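Local coordinates for protein NAD-dependent L-serine dehydrogenase (Pseudomonas aeruginosa, PDB 3OBB) that catalyses the NAD-dependent oxidation of L-serine and methyl-L-serine, has low activity toward beta-hydroxyisobutyrate, and works as a homotetramer built as a dimer of dimers, at residues L23-F32 and L42-A53; T91-I99 and L116-S124. One frame throughout, in Å; residues are numbered along the deposited sequence.

Interaction 1: residues L23-F32 and L42-A53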
ATOM      1  N   LEU A  23      19.354  23.278 -33.570  1.00 47.36           N
ATOM      2  CA  LEU A  23      19.547  23.617 -34.989  1.00 48.78           C
ATOM      3  C   LEU A  23      18.648  24.769 -35.463  1.00 50.57           C
ATOM      4  O   LEU A  23      19.101  25.654 -36.181  1.00 52.31           O
ATOM      5  CB  LEU A  23      19.259  22.403 -35.875  1.00 47.71           C
ATOM      6  CG  LEU A  23      20.290  21.292 -35.994  1.00 47.13           C
ATOM      7  CD1 LEU A  23      19.783  20.197 -36.927  1.00 45.17           C
ATOM      8  CD2 LEU A  23      21.616  21.840 -36.453  1.00 47.62           C
ATOM      9  N   LYS A  24      17.369  24.743 -35.093  1.00 48.89           N
ATOM     10  CA  LYS A  24      16.447  25.773 -35.551  1.00 50.94           C
ATOM     11  C   LYS A  24      16.827  27.120 -34.933  1.00 52.27           C
ATOM     12  O   LYS A  24      16.655  28.164 -35.562  1.00 53.61           O
ATOM     13  CB  LYS A  24      14.998  25.423 -35.182  1.00 50.95           C
ATOM     14  CG  LYS A  24      14.380  24.211 -35.901  1.00 51.55           C
ATOM     15  CD  LYS A  24      13.405  23.542 -34.922  1.00 55.29           C
ATOM     16  CE  LYS A  24      12.010  23.244 -35.490  1.00 57.61           C
ATOM     17  NZ  LYS A  24      12.005  22.482 -36.784  1.00 57.73           N
ATOM     18  N   ALA A  25      17.326  27.075 -33.693  1.00 51.46           N
ATOM     19  CA  ALA A  25      17.903  28.234 -32.994  1.00 53.17           C
ATOM     20  C   ALA A  25      19.227  28.749 -33.611  1.00 56.10           C
ATOM     21  O   ALA A  25      19.688  29.816 -33.257  1.00 59.07           O
ATOM     22  CB  ALA A  25      18.104  27.910 -31.541  1.00 52.25           C
ATOM     23  N   GLY A  26      19.846  27.985 -34.503  1.00 55.33           N
ATOM     24  CA  GLY A  26      21.023  28.459 -35.216  1.00 58.34           C
ATOM     25  C   GLY A  26      22.356  27.922 -34.719  1.00 58.76           C
ATOM     26  O   GLY A  26      23.402  28.362 -35.169  1.00 60.66           O
ATOM     27  N   TYR A  27      22.338  26.986 -33.776  1.00 56.29           N
ATOM     28  CA  TYR A  27      23.589  26.350 -33.365  1.00 56.90           C
ATOM     29  C   TYR A  27      24.089  25.360 -34.410  1.00 56.89           C
ATOM     30  O   TYR A  27      23.304  24.848 -35.221  1.00 55.32           O
ATOM     31  CB  TYR A  27      23.431  25.670 -32.009  1.00 54.88           C
ATOM     32  CG  TYR A  27      23.113  26.663 -30.929  1.00 55.54           C
ATOM     33  CD1 TYR A  27      21.786  26.886 -30.524  1.00 53.88           C
ATOM     34  CD2 TYR A  27      24.128  27.411 -30.328  1.00 56.87           C
ATOM     35  CE1 TYR A  27      21.486  27.835 -29.542  1.00 53.40           C
ATOM     36  CE2 TYR A  27      23.834  28.341 -29.336  1.00 58.44           C
ATOM     37  CZ  TYR A  27      22.521  28.548 -28.960  1.00 55.78           C
ATOM     38  OH  TYR A  27      22.252  29.474 -28.002  1.00 57.36           O
ATOM     39  N   LEU A  28      25.402  25.117 -34.393  1.00 58.44           N
ATOM     40  CA  LEU A  28      26.024  24.052 -35.180  1.00 58.09           C
ATOM     41  C   LEU A  28      26.119  22.813 -34.300  1.00 56.19           C
ATOM     42  O   LEU A  28      26.650  22.877 -33.176  1.00 56.39           O
ATOM     43  CB  LEU A  28      27.428  24.462 -35.649  1.00 62.14           C
ATOM     44  CG  LEU A  28      27.547  25.857 -36.254  1.00 64.36           C
ATOM     45  CD1 LEU A  28      28.966  26.104 -36.692  1.00 70.26           C
ATOM     46  CD2 LEU A  28      26.599  26.006 -37.427  1.00 62.63           C
ATOM     47  N   LEU A  29      25.613  21.687 -34.793  1.00 53.03           N
ATOM     48  CA  LEU A  29      25.656  20.478 -33.986  1.00 51.08           C
ATOM     49  C   LEU A  29      26.424  19.387 -34.692  1.00 52.08           C
ATOM     50  O   LEU A  29      26.235  19.174 -35.881  1.00 51.34           O
ATOM     51  CB  LEU A  29      24.242  19.957 -33.662  1.00 47.62           C
ATOM     52  CG  LEU A  29      23.088  20.744 -32.990  1.00 45.84           C
ATOM     53  CD1 LEU A  29      22.290  19.778 -32.131  1.00 44.34           C
ATOM     54  CD2 LEU A  29      23.470  21.931 -32.150  1.00 45.24           C
ATOM     55  N   ASN A  30      27.289  18.704 -33.943  1.00 53.10           N
ATOM     56  CA  ASN A  30      27.742  17.362 -34.301  1.00 53.90           C
ATOM     57  C   ASN A  30      26.937  16.408 -33.461  1.00 50.83           C
ATOM     58  O   ASN A  30      26.854  16.581 -32.251  1.00 50.32           O
ATOM     59  CB  ASN A  30      29.231  17.154 -33.993  1.00 57.70           C
ATOM     60  CG  ASN A  30      30.095  18.257 -34.535  1.00 63.30           C
ATOM     61  OD1 ASN A  30      30.876  18.872 -33.792  1.00 69.12           O
ATOM     62  ND2 ASN A  30      29.950  18.546 -35.826  1.00 64.09           N
ATOM     63  N   VAL A  31      26.347  15.395 -34.088  1.00 49.70           N
ATOM     64  CA  VAL A  31      25.441  14.492 -33.372  1.00 46.45           C
ATOM     65  C   VAL A  31      25.933  13.039 -33.395  1.00 47.36           C
ATOM     66  O   VAL A  31      26.641  12.617 -34.316  1.00 49.52           O
ATOM     67  CB  VAL A  31      23.970  14.602 -33.883  1.00 44.30           C
ATOM     68  CG1 VAL A  31      23.444  16.008 -33.669  1.00 44.35           C
ATOM     69  CG2 VAL A  31      23.812  14.185 -35.379  1.00 42.71           C
ATOM     70  N   PHE A  32      25.585  12.289 -32.355  1.00 46.10           N
ATOM     71  CA  PHE A  32      25.805  10.859 -32.360  1.00 46.55           C
ATOM     72  C   PHE A  32      24.698  10.172 -31.608  1.00 44.40           C
ATOM     73  O   PHE A  32      24.237  10.639 -30.553  1.00 43.54           O
ATOM     74  CB  PHE A  32      27.195  10.436 -31.805  1.00 50.15           C
ATOM     75  CG  PHE A  32      27.460   8.948 -31.944  1.00 51.62           C
ATOM     76  CD1 PHE A  32      27.300   8.088 -30.848  1.00 52.93           C
ATOM     77  CD2 PHE A  32      27.789   8.404 -33.181  1.00 52.99           C
ATOM     78  CE1 PHE A  32      27.515   6.705 -30.981  1.00 53.58           C
ATOM     79  CE2 PHE A  32      27.997   7.033 -33.331  1.00 56.28           C
ATOM     80  CZ  PHE A  32      27.855   6.181 -32.217  1.00 56.18           C
ATOM     81  N   LEU A  42      18.667  13.974 -38.037  1.00 41.23           N
ATOM     82  CA  LEU A  42      19.329  15.196 -37.623  1.00 40.83           C
ATOM     83  C   LEU A  42      20.201  15.733 -38.723  1.00 40.91           C
ATOM     84  O   LEU A  42      20.244  16.926 -38.907  1.00 41.85           O
ATOM     85  CB  LEU A  42      20.143  14.992 -36.321  1.00 41.07           C
ATOM     86  CG  LEU A  42      19.505  15.444 -35.000  1.00 39.06           C
ATOM     87  CD1 LEU A  42      19.404  16.972 -34.958  1.00 38.08           C
ATOM     88  CD2 LEU A  42      18.124  14.792 -34.789  1.00 37.20           C
ATOM     89  N   VAL A  43      20.884  14.859 -39.454  1.00 41.45           N
ATOM     90  CA  VAL A  43      21.706  15.281 -40.596  1.00 42.62           C
ATOM     91  C   VAL A  43      20.843  15.957 -41.670  1.00 42.24           C
ATOM     92  O   VAL A  43      21.213  17.001 -42.188  1.00 44.09           O
ATOM     93  CB  VAL A  43      22.584  14.122 -41.207  1.00 44.28           C
ATOM     94  CG1 VAL A  43      23.311  14.567 -42.474  1.00 45.71           C
ATOM     95  CG2 VAL A  43      23.610  13.639 -40.221  1.00 45.98           C
ATOM     96  N   ALA A  44      19.680  15.389 -41.985  1.00 40.38           N
ATOM     97  CA  ALA A  44      18.751  16.037 -42.927  1.00 40.01           C
ATOM     98  C   ALA A  44      18.367  17.466 -42.503  1.00 39.72           C
ATOM     99  O   ALA A  44      18.153  18.329 -43.337  1.00 41.15           O
ATOM    100  CB  ALA A  44      17.497  15.167 -43.155  1.00 38.48           C
ATOM    101  N   ALA A  45      18.294  17.720 -41.206  1.00 39.85           N
ATOM    102  CA  ALA A  45      17.904  19.044 -40.695  1.00 40.46           C
ATOM    103  C   ALA A  45      19.085  20.036 -40.526  1.00 43.14           C
ATOM    104  O   ALA A  45      18.912  21.178 -40.056  1.00 43.68           O
ATOM    105  CB  ALA A  45      17.167  18.883 -39.411  1.00 37.77           C
ATOM    106  N   GLY A  46      20.284  19.593 -40.892  1.00 45.28           N
ATOM    107  CA  GLY A  46      21.450  20.473 -40.883  1.00 48.47           C
ATOM    108  C   GLY A  46      22.560  20.130 -39.904  1.00 49.40           C
ATOM    109  O   GLY A  46      23.555  20.864 -39.823  1.00 51.61           O
ATOM    110  N   ALA A  47      22.395  19.040 -39.153  1.00 47.92           N
ATOM    111  CA  ALA A  47      23.470  18.569 -38.272  1.00 49.33           C
ATOM    112  C   ALA A  47      24.601  17.916 -39.090  1.00 51.43           C
ATOM    113  O   ALA A  47      24.385  17.495 -40.233  1.00 51.66           O
ATOM    114  CB  ALA A  47      22.929  17.613 -37.211  1.00 46.81           C
ATOM    115  N   SER A  48      25.806  17.890 -38.526  1.00 53.53           N
ATOM    116  CA  SER A  48      26.861  17.012 -39.024  1.00 56.03           C
ATOM    117  C   SER A  48      26.867  15.754 -38.162  1.00 54.58           C
ATOM    118  O   SER A  48      26.580  15.818 -36.952  1.00 54.18           O
ATOM    119  CB  SER A  48      28.255  17.682 -39.002  1.00 60.28           C
ATOM    120  OG  SER A  48      28.158  19.101 -39.011  1.00 62.73           O
ATOM    121  N   ALA A  49      27.160  14.616 -38.785  1.00 54.58           N
ATOM    122  CA  ALA A  49      27.201  13.347 -38.086  1.00 53.63           C
ATOM    123  C   ALA A  49      28.598  13.134 -37.552  1.00 56.56           C
ATOM    124  O   ALA A  49      29.590  13.364 -38.230  1.00 58.17           O
ATOM    125  CB  ALA A  49      26.805  12.197 -38.998  1.00 53.43           C
ATOM    126  N   ALA A  50      28.676  12.698 -36.312  1.00 56.51           N
ATOM    127  CA  ALA A  50      29.973  12.367 -35.743  1.00 59.78           C
ATOM    128  C   ALA A  50      30.135  10.855 -35.801  1.00 60.63           C
ATOM    129  O   ALA A  50      29.149  10.124 -35.875  1.00 59.44           O
ATOM    130  CB  ALA A  50      30.051  12.875 -34.322  1.00 58.94           C
ATOM    131  N   ARG A  51      31.376  10.404 -35.763  1.00 64.16           N
ATOM    132  CA  ARG A  51      31.747   8.994 -35.747  1.00 66.10           C
ATOM    133  C   ARG A  51      31.330   8.272 -34.472  1.00 64.70           C
ATOM    134  O   ARG A  51      31.117   7.054 -34.477  1.00 65.56           O
ATOM    135  CB  ARG A  51      33.262   8.902 -35.808  1.00 70.27           C
ATOM    136  CG  ARG A  51      33.859   8.943 -37.181  1.00 75.16           C
ATOM    137  CD  ARG A  51      35.273   9.496 -37.091  1.00 81.19           C
ATOM    138  NE  ARG A  51      36.231   8.786 -37.915  1.00 87.77           N
ATOM    139  CZ  ARG A  51      36.152   8.659 -39.240  1.00 89.80           C
ATOM    140  NH1 ARG A  51      35.106   9.161 -39.891  1.00 85.76           N
ATOM    141  NH2 ARG A  51      37.113   8.003 -39.907  1.00 90.80           N
ATOM    142  N   SER A  52      31.294   9.018 -33.373  1.00 62.83           N
ATOM    143  CA  SER A  52      30.992   8.462 -32.066  1.00 61.54           C
ATOM    144  C   SER A  52      30.817   9.590 -31.064  1.00 59.92           C
ATOM    145  O   SER A  52      30.936  10.771 -31.414  1.00 59.07           O
ATOM    146  CB  SER A  52      32.112   7.521 -31.604  1.00 65.48           C
ATOM    147  OG  SER A  52      33.334   8.223 -31.524  1.00 67.42           O
ATOM    148  N   ALA A  53      30.540   9.212 -29.818  1.00 59.38           N
ATOM    149  CA  ALA A  53      30.444  10.165 -28.719  1.00 59.13           C
ATOM    150  C   ALA A  53      31.759  10.921 -28.540  1.00 63.07           C
ATOM    151  O   ALA A  53      31.768  12.158 -28.501  1.00 62.86           O
ATOM    152  CB  ALA A  53      30.048   9.455 -27.435  1.00 58.26           C
TER
HETATM  153  O   HOH W   1      25.116  21.825 -37.648  1.00 37.37           O
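L29 and S48 open the pairing of two parallel strands: S48 N donates to L29 O at 3.0 Å, S48 O in turn accepts from V31 N at 2.9 Å, and A50 N closes on V31 O in the plane of that carbonyl. V31 thus spends both its N-H and its C=O on the 48-50 backbone, while N30, between two bonded positions, adds a CA-H...O contact to S48 O and sends its own backbone bonds the other way, to I6 and F8 of strand 5-9. One step before the strands join, a water takes over. It accepts from L29 N at 2.9 Å and donates to G46 O at 2.8 Å, satisfying two backbone groups that have no direct bond to each other. Both helices entering the strands finish in Schellman motifs, at G26 and G46, whose positive phi turns the chain and lets the last helical carbonyls be capped from within: G26 N reaches L23 O, and A47 N and G46 N return to L42 O and V43 O. Strand 28-32, helix 36-44 and strand 48-49 form a beta-alpha-beta crossover at the edge of the Rossmann-type NAD-binding domain, and strand 48-49 is the outermost of the sheet on this side. Between strand 28-32 and the end of helix 36-44, V31 places CG1 against A47 CB and CG2 against L42 CB, each at 3.9 Å. From helix 15-24, L23 CD1 rests against L42 CD1 and the A45 and A47 methyls, coming closest to A45 O, at 3.4 Å. At the far end F32, its ring carbon CG anti to the backbone N (chi1 -174°), extends its ring alongside 50-53, with S52 CA over one face in a CH-pi contact, 3.5 Å from the centroid. S52 OG itself makes a weak N-cap bond to D55 N.

Interaction 2: residues T91-I99 and L116-S124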
ATOM      1  N   THR A  91      34.860  23.648 -21.836  1.00 78.41           N
ATOM      2  CA  THR A  91      33.565  23.233 -22.364  1.00 74.95           C
ATOM      3  C   THR A  91      32.522  22.978 -21.270  1.00 70.69           C
ATOM      4  O   THR A  91      32.822  22.410 -20.213  1.00 71.45           O
ATOM      5  CB  THR A  91      33.656  22.019 -23.375  1.00 74.55           C
ATOM      6  OG1 THR A  91      32.332  21.642 -23.799  1.00 71.21           O
ATOM      7  CG2 THR A  91      34.333  20.789 -22.760  1.00 76.03           C
ATOM      8  N   LEU A  92      31.311  23.451 -21.549  1.00 67.22           N
ATOM      9  CA  LEU A  92      30.097  23.272 -20.729  1.00 62.77           C
ATOM     10  C   LEU A  92      29.453  21.915 -20.994  1.00 60.13           C
ATOM     11  O   LEU A  92      29.200  21.574 -22.152  1.00 58.89           O
ATOM     12  CB  LEU A  92      29.079  24.311 -21.183  1.00 60.74           C
ATOM     13  CG  LEU A  92      28.031  24.963 -20.306  1.00 59.31           C
ATOM     14  CD1 LEU A  92      26.928  25.461 -21.193  1.00 55.81           C
ATOM     15  CD2 LEU A  92      27.491  24.050 -19.221  1.00 57.58           C
ATOM     16  N   VAL A  93      29.165  21.151 -19.940  1.00 58.52           N
ATOM     17  CA  VAL A  93      28.454  19.884 -20.105  1.00 56.08           C
ATOM     18  C   VAL A  93      27.041  19.987 -19.529  1.00 52.64           C
ATOM     19  O   VAL A  93      26.869  20.378 -18.383  1.00 51.69           O
ATOM     20  CB  VAL A  93      29.198  18.680 -19.466  1.00 57.26           C
ATOM     21  CG1 VAL A  93      28.485  17.370 -19.827  1.00 56.00           C
ATOM     22  CG2 VAL A  93      30.623  18.607 -19.909  1.00 60.63           C
ATOM     23  N   LEU A  94      26.041  19.667 -20.357  1.00 51.17           N
ATOM     24  CA  LEU A  94      24.634  19.577 -19.938  1.00 48.73           C
ATOM     25  C   LEU A  94      24.166  18.122 -20.005  1.00 46.97           C
ATOM     26  O   LEU A  94      23.907  17.611 -21.087  1.00 47.29           O
ATOM     27  CB  LEU A  94      23.762  20.465 -20.842  1.00 48.74           C
ATOM     28  CG  LEU A  94      23.670  21.999 -20.614  1.00 50.84           C
ATOM     29  CD1 LEU A  94      24.844  22.569 -19.853  1.00 52.31           C
ATOM     30  CD2 LEU A  94      23.410  22.824 -21.882  1.00 48.71           C
ATOM     31  N   GLU A  95      24.095  17.445 -18.862  1.00 45.84           N
ATOM     32  CA  GLU A  95      23.627  16.070 -18.811  1.00 44.64           C
ATOM     33  C   GLU A  95      22.104  16.027 -18.425  1.00 42.79           C
ATOM     34  O   GLU A  95      21.727  16.251 -17.241  1.00 41.16           O
ATOM     35  CB  GLU A  95      24.497  15.242 -17.860  1.00 45.87           C
ATOM     36  CG  GLU A  95      24.613  13.774 -18.235  1.00 46.92           C
ATOM     37  CD  GLU A  95      23.251  13.140 -18.602  1.00 45.77           C
ATOM     38  OE1 GLU A  95      23.019  12.801 -19.800  1.00 42.81           O
ATOM     39  OE2 GLU A  95      22.421  12.995 -17.681  1.00 41.74           O
ATOM     40  N   CYS A  96      21.275  15.725 -19.435  1.00 41.02           N
ATOM     41  CA  CYS A  96      19.817  15.951 -19.414  1.00 39.96           C
ATOM     42  C   CYS A  96      19.011  14.676 -19.385  1.00 39.65           C
ATOM     43  O   CYS A  96      17.789  14.720 -19.474  1.00 37.94           O
ATOM     44  CB  CYS A  96      19.346  16.739 -20.639  1.00 39.30           C
ATOM     45  SG  CYS A  96      20.123  18.329 -20.827  1.00 38.12           S
ATOM     46  N   SER A  97      19.700  13.549 -19.252  1.00 41.19           N
ATOM     47  CA  SER A  97      19.029  12.286 -19.025  1.00 41.31           C
ATOM     48  C   SER A  97      18.425  12.303 -17.641  1.00 41.01           C
ATOM     49  O   SER A  97      18.789  13.123 -16.793  1.00 41.56           O
ATOM     50  CB  SER A  97      20.037  11.140 -19.101  1.00 42.57           C
ATOM     51  OG  SER A  97      20.673  11.156 -20.360  1.00 44.16           O
ATOM     52  N   THR A  98      17.527  11.367 -17.403  1.00 41.32           N
ATOM     53  CA  THR A  98      17.036  11.147 -16.063  1.00 41.28           C
ATOM     54  C   THR A  98      17.754   9.947 -15.490  1.00 42.65           C
ATOM     55  O   THR A  98      17.619   8.818 -16.003  1.00 43.47           O
ATOM     56  CB  THR A  98      15.506  10.944 -16.056  1.00 40.80           C
ATOM     57  OG1 THR A  98      14.892  12.150 -16.528  1.00 40.13           O
ATOM     58  CG2 THR A  98      15.009  10.649 -14.645  1.00 40.24           C
ATOM     59  N   ILE A  99      18.516  10.211 -14.429  1.00 41.87           N
ATOM     60  CA  ILE A  99      19.344   9.205 -13.799  1.00 43.38           C
ATOM     61  C   ILE A  99      19.291   9.435 -12.299  1.00 42.89           C
ATOM     62  O   ILE A  99      18.909  10.512 -11.856  1.00 42.59           O
ATOM     63  CB  ILE A  99      20.809   9.268 -14.326  1.00 44.62           C
ATOM     64  CG1 ILE A  99      21.504  10.573 -13.890  1.00 44.77           C
ATOM     65  CG2 ILE A  99      20.828   9.112 -15.849  1.00 43.58           C
ATOM     66  CD1 ILE A  99      22.986  10.691 -14.340  1.00 47.89           C
ATOM     67  N   LEU A 116      35.705  20.948 -15.417  1.00 82.83           N
ATOM     68  CA  LEU A 116      34.557  21.217 -16.296  1.00 78.56           C
ATOM     69  C   LEU A 116      33.345  21.781 -15.575  1.00 74.55           C
ATOM     70  O   LEU A 116      33.032  21.364 -14.472  1.00 73.73           O
ATOM     71  CB  LEU A 116      34.172  19.970 -17.083  1.00 76.24           C
ATOM     72  CG  LEU A 116      35.219  19.355 -18.019  1.00 80.26           C
ATOM     73  CD1 LEU A 116      34.691  18.009 -18.468  1.00 79.88           C
ATOM     74  CD2 LEU A 116      35.554  20.241 -19.215  1.00 80.72           C
ATOM     75  N   ALA A 117      32.672  22.736 -16.211  1.00 73.04           N
ATOM     76  CA  ALA A 117      31.359  23.198 -15.768  1.00 69.34           C
ATOM     77  C   ALA A 117      30.268  22.246 -16.260  1.00 65.91           C
ATOM     78  O   ALA A 117      30.010  22.165 -17.470  1.00 65.25           O
ATOM     79  CB  ALA A 117      31.100  24.595 -16.270  1.00 69.79           C
HETATM   80  N   MSE A 118      29.640  21.532 -15.320  1.00 63.26           N
HETATM   81  CA  MSE A 118      28.568  20.589 -15.615  1.00 60.15           C
HETATM   82  C   MSE A 118      27.266  20.916 -14.884  1.00 55.78           C
HETATM   83  O   MSE A 118      27.275  21.354 -13.736  1.00 56.20           O
HETATM   84  CB  MSE A 118      28.988  19.150 -15.290  1.00 60.39           C
HETATM   85  CG  MSE A 118      27.808  18.154 -15.340  1.00 58.52           C
HETATM   86 SE   MSE A 118      28.326  16.313 -14.993  0.70 61.89          SE
HETATM   87  CE  MSE A 118      29.191  15.934 -16.672  1.00 66.14           C
ATOM     88  N   LEU A 119      26.152  20.704 -15.575  1.00 51.93           N
ATOM     89  CA  LEU A 119      24.823  20.774 -14.982  1.00 47.94           C
ATOM     90  C   LEU A 119      24.108  19.441 -15.187  1.00 45.72           C
ATOM     91  O   LEU A 119      24.264  18.795 -16.236  1.00 45.18           O
ATOM     92  CB  LEU A 119      24.008  21.884 -15.655  1.00 46.72           C
ATOM     93  CG  LEU A 119      24.511  23.319 -15.574  1.00 48.36           C
ATOM     94  CD1 LEU A 119      23.609  24.203 -16.406  1.00 45.97           C
ATOM     95  CD2 LEU A 119      24.599  23.801 -14.107  1.00 44.95           C
ATOM     96  N   ASP A 120      23.337  19.018 -14.193  1.00 43.87           N
ATOM     97  CA  ASP A 120      22.298  18.014 -14.436  1.00 41.06           C
ATOM     98  C   ASP A 120      21.007  18.785 -14.722  1.00 39.29           C
ATOM     99  O   ASP A 120      20.577  19.619 -13.932  1.00 39.53           O
ATOM    100  CB  ASP A 120      22.163  16.972 -13.291  1.00 40.67           C
ATOM    101  CG  ASP A 120      21.921  17.606 -11.905  1.00 40.13           C
ATOM    102  OD1 ASP A 120      22.851  18.140 -11.266  1.00 42.24           O
ATOM    103  OD2 ASP A 120      20.787  17.534 -11.425  1.00 39.09           O
ATOM    104  N   ALA A 121      20.422  18.544 -15.879  1.00 37.73           N
ATOM    105  CA  ALA A 121      19.270  19.297 -16.292  1.00 36.89           C
ATOM    106  C   ALA A 121      18.239  18.384 -16.978  1.00 36.10           C
ATOM    107  O   ALA A 121      17.938  18.554 -18.187  1.00 35.82           O
ATOM    108  CB  ALA A 121      19.681  20.451 -17.194  1.00 38.45           C
ATOM    109  N   PRO A 122      17.717  17.405 -16.217  1.00 34.74           N
ATOM    110  CA  PRO A 122      16.668  16.510 -16.674  1.00 34.70           C
ATOM    111  C   PRO A 122      15.456  17.310 -17.015  1.00 34.90           C
ATOM    112  O   PRO A 122      15.244  18.440 -16.519  1.00 34.70           O
ATOM    113  CB  PRO A 122      16.350  15.674 -15.440  1.00 33.48           C
ATOM    114  CG  PRO A 122      16.828  16.564 -14.283  1.00 33.81           C
ATOM    115  CD  PRO A 122      18.090  17.090 -14.831  1.00 36.02           C
ATOM    116  N   VAL A 123      14.620  16.687 -17.809  1.00 35.43           N
ATOM    117  CA  VAL A 123      13.652  17.432 -18.527  1.00 36.99           C
ATOM    118  C   VAL A 123      12.269  16.844 -18.258  1.00 37.28           C
ATOM    119  O   VAL A 123      12.130  15.646 -17.925  1.00 37.21           O
ATOM    120  CB  VAL A 123      14.137  17.490 -20.004  1.00 37.88           C
ATOM    121  CG1 VAL A 123      13.599  16.365 -20.805  1.00 37.96           C
ATOM    122  CG2 VAL A 123      13.861  18.825 -20.601  1.00 40.54           C
ATOM    123  N   SER A 124      11.251  17.699 -18.345  1.00 37.82           N
ATOM    124  CA  SER A 124       9.877  17.294 -18.084  1.00 39.16           C
ATOM    125  C   SER A 124       8.993  17.949 -19.162  1.00 40.15           C
ATOM    126  O   SER A 124       9.233  19.081 -19.574  1.00 40.97           O
ATOM    127  CB  SER A 124       9.532  17.726 -16.647  1.00 38.46           C
ATOM    128  OG  SER A 124       8.165  17.691 -16.378  1.00 42.42           O
TER
HETATM  129  O   HOH W   2      15.538  13.835 -18.433  1.00 31.62           O
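V93 N gives the A117 carbonyl oxygen a nearly straight hydrogen bond of 2.8 Å, and V93 O takes L119 N in return. E95 repeats the alternation: its N donates to L119 O, and its O receives A121 N from 44° above the carbonyl plane. Past this point the regular hydrogen-bonding ends, although the chains stay close, and a water links them, donating to C96 O, accepting from V123 N at 3.1 Å, and lying 2.6 Å from T98 OG1. T98, an NAD-binding residue, also hydrogen-bonds through OG1 to the active-site K173, whose NZ reaches V123 O as well. The E95 side chain, bent at chi2, carries its carboxylate forward to S97, where OE1 offers its syn lone pair to S97 OG and also bonds S65 OG; S97 OG is hydrogen-bonded with L67 N too. Strands 92-95 and 117-120, linked through helix 101-112 in a beta-alpha-beta crossover of the Rossmann-type domain, run parallel within 15°. D120 turns its carboxylate away from strand 92-95, to H108, G167 and Q170. On the same face of the sheet, V93 CG1 meets the selenomethionine methyl M118 CE at 3.5 Å, the bend at chi3 (-74°) bringing that methyl across. On the other face L94 and L119 lie side by side, CD1 to CD1 at 4.0 Å.

How the interactions relate
Both interactions join parts of beta-alpha-beta crossovers in one sheet, in which strands 5-9 and 62-65 stand between strand 28-32 and strand 92-95. Their centres are 18 Å apart and their nearest atoms about 9 Å, without touching, and they come in series along the chain. Both include NAD-binding residues: interaction 1 holds 23-32, with the F32 side chain about 7 Å from that of L67, a probable cofactor contact, and interaction 2 holds T98. There the T98 side chain is about 3 Å from that of the active-site K173, and the V123 side chain is about 5 Å from a bound HEPES molecule. The backbone N of L67 is also hydrogen-bonded to S97 OG of interaction 2.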